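Local atomic coordinates of Lin2722 protein (Listeria innocua, PDB entry 3DS8), a protein that is of unknown function but belongs to an alpha/beta hydrolase family and so probably acts as a hydrolase on a substrate not yet identified. Residues E233-Y236 with W237-K241. Sequence-based numbering, arbitrary orientation.
Sequences EKTY and WFLEK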
loop_
_atom_site.group_PDB
_atom_site.type_symbol
_atom_site.label_atom_id
_atom_site.label_comp_id
_atom_site.label_asym_id
_atom_site.label_seq_id
_atom_site.Cartn_x
_atom_site.Cartn_y
_atom_site.Cartn_z
ATOM N N GLU A 233 -11.636 2.604 -8.173
ATOM C CA GLU A 233 -11.884 1.683 -9.307
ATOM C C GLU A 233 -10.647 0.823 -9.593
ATOM O O GLU A 233 -10.759 -0.398 -9.770
ATOM C CB GLU A 233 -12.286 2.456 -10.554
ATOM C CG GLU A 233 -13.590 3.190 -10.416
ATOM C CD GLU A 233 -13.662 4.479 -11.280
ATOM O OE1 GLU A 233 -12.969 4.569 -12.327
ATOM O OE2 GLU A 233 -14.424 5.387 -10.896
ATOM N N LYS A 234 -9.472 1.452 -9.622
ATOM C CA LYS A 234 -8.252 0.699 -9.965
ATOM C C LYS A 234 -7.905 -0.314 -8.858
ATOM O O LYS A 234 -7.474 -1.435 -9.139
ATOM C CB LYS A 234 -7.115 1.660 -10.274
ATOM C CG LYS A 234 -5.949 1.000 -10.997
ATOM C CD LYS A 234 -6.209 0.730 -12.448
ATOM C CE LYS A 234 -5.032 -0.012 -13.094
ATOM N NZ LYS A 234 -5.276 -0.416 -14.521
ATOM N N THR A 235 -8.107 0.107 -7.604
ATOM C CA THR A 235 -7.862 -0.714 -6.459
ATOM C C THR A 235 -8.814 -1.916 -6.453
ATOM O O THR A 235 -8.400 -3.056 -6.251
ATOM C CB THR A 235 -7.925 0.126 -5.137
ATOM O OG1 THR A 235 -6.867 1.095 -5.150
ATOM C CG2 THR A 235 -7.720 -0.748 -3.930
ATOM N N TYR A 236 -10.111 -1.666 -6.642
ATOM C CA TYR A 236 -11.047 -2.773 -6.780
ATOM C C TYR A 236 -10.597 -3.738 -7.852
ATOM O O TYR A 236 -10.553 -4.954 -7.616
ATOM C CB TYR A 236 -12.454 -2.267 -7.100
ATOM C CG TYR A 236 -13.380 -3.379 -7.505
ATOM C CD1 TYR A 236 -13.958 -4.256 -6.525
ATOM C CD2 TYR A 236 -13.662 -3.603 -8.843
ATOM C CE1 TYR A 236 -14.777 -5.251 -6.886
ATOM C CE2 TYR A 236 -14.472 -4.642 -9.224
ATOM C CZ TYR A 236 -15.029 -5.463 -8.244
ATOM O OH TYR A 236 -15.882 -6.462 -8.632
ATOM N N TRP A 237 -10.288 -3.206 -9.041
ATOM C CA TRP A 237 -9.832 -4.041 -10.155
ATOM C C TRP A 237 -8.649 -4.896 -9.749
ATOM O O TRP A 237 -8.629 -6.080 -10.027
ATOM C CB TRP A 237 -9.464 -3.182 -11.371
ATOM C CG TRP A 237 -8.762 -3.956 -12.431
ATOM C CD1 TRP A 237 -9.323 -4.747 -13.344
ATOM C CD2 TRP A 237 -7.367 -3.992 -12.662
ATOM N NE1 TRP A 237 -8.361 -5.321 -14.139
ATOM C CE2 TRP A 237 -7.150 -4.867 -13.745
ATOM C CE3 TRP A 237 -6.271 -3.373 -12.068
ATOM C CZ2 TRP A 237 -5.897 -5.144 -14.224
ATOM C CZ3 TRP A 237 -5.030 -3.654 -12.563
ATOM C CH2 TRP A 237 -4.867 -4.517 -13.646
ATOM N N PHE A 238 -7.648 -4.281 -9.098
ATOM C CA PHE A 238 -6.449 -5.022 -8.742
ATOM C C PHE A 238 -6.743 -6.097 -7.696
ATOM O O PHE A 238 -6.250 -7.227 -7.772
ATOM C CB PHE A 238 -5.423 -4.041 -8.218
ATOM C CG PHE A 238 -4.043 -4.591 -8.111
ATOM C CD1 PHE A 238 -3.333 -4.932 -9.260
ATOM C CD2 PHE A 238 -3.432 -4.738 -6.869
ATOM C CE1 PHE A 238 -1.992 -5.353 -9.162
ATOM C CE2 PHE A 238 -2.128 -5.160 -6.762
ATOM C CZ PHE A 238 -1.409 -5.463 -7.901
ATOM N N LEU A 239 -7.617 -5.768 -6.747
ATOM C CA LEU A 239 -7.940 -6.692 -5.657
ATOM C C LEU A 239 -8.881 -7.795 -6.065
ATOM O O LEU A 239 -8.781 -8.895 -5.536
ATOM C CB LEU A 239 -8.528 -5.947 -4.438
ATOM C CG LEU A 239 -7.663 -4.946 -3.674
ATOM C CD1 LEU A 239 -8.529 -4.189 -2.619
ATOM C CD2 LEU A 239 -6.442 -5.652 -3.042
ATOM N N GLU A 240 -9.801 -7.524 -6.985
ATOM C CA GLU A 240 -10.875 -8.464 -7.230
ATOM C C GLU A 240 -10.920 -9.043 -8.632
ATOM O O GLU A 240 -11.566 -10.046 -8.815
ATOM C CB GLU A 240 -12.218 -7.814 -6.884
ATOM C CG GLU A 240 -12.339 -7.429 -5.401
ATOM C CD GLU A 240 -12.135 -8.567 -4.426
ATOM O OE1 GLU A 240 -12.503 -9.701 -4.756
ATOM O OE2 GLU A 240 -11.610 -8.283 -3.315
ATOM N N LYS A 241 -10.276 -8.409 -9.600
ATOM C CA LYS A 241 -10.374 -8.810 -11.026
ATOM C C LYS A 241 -9.043 -9.242 -11.604
ATOM O O LYS A 241 -8.986 -10.230 -12.361
ATOM C CB LYS A 241 -10.962 -7.674 -11.861
ATOM C CG LYS A 241 -12.365 -7.294 -11.462
ATOM C CD LYS A 241 -13.297 -8.455 -11.620
ATOM C CE LYS A 241 -14.761 -8.077 -11.501
ATOM N NZ LYS A 241 -15.620 -9.158 -11.998
#
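Tyr236 O accepts the backbone N-H of Glu240 at 2.8 Å, one of a run of i to i+4 bonds that continues to Lys241 N on Trp237 O, near the C-terminal end of helix 229-240. The same residue pair also meets through its side chains. With CG anti to the backbone N (chi1 169°), the Tyr236 ring leans outward and towards the C-terminal end, to meet the next turn, where Glu240 CB sits over one face, 4.0 Å from the ring centroid, in a CH-pi contact. Glu240 CG lies beside it, 3.6 Å from Tyr236 CE1. A glutamate suits this place because its methylene groups can cover the ring while the bent chain turns the carboxylate away to a salt bridge with Arg59. Lys241 crosses the ring obliquely at its far end, its CE 3.5 Å from Tyr236 OH.

On another flank, Lys234 runs alongside Trp237. Lysine has a chain long and flexible enough to fold back here, and tryptophan offers it a broad electron-rich face. The bend at chi2 of Lys234 (76°) brings its CE to 3.7 Å from Trp237 CZ3, and NZ stands over the six-membered ring, 4.2 Å from its centroid, in a cation-pi contact set off towards the rim. Lys234 O, which accepts the N-H of Phe238, also lies in plane at the indole edge.

On the buried side Thr235 CG2 packs against Leu239 CD1 at 3.8 Å, both residues offering branched methyls to Val99, while Thr235 OG1 is satisfied by Ser231 O. In this amphipathic helix of a beta-alpha-beta unit, Thr235, Leu239 and Phe238, the last on Val128 and Leu175, face the sheet; Glu240 lends Tyr236 only methylenes, whereas Lys234 brings its ammonium over the indole, whose electron-rich face probably eases the cost of the charge.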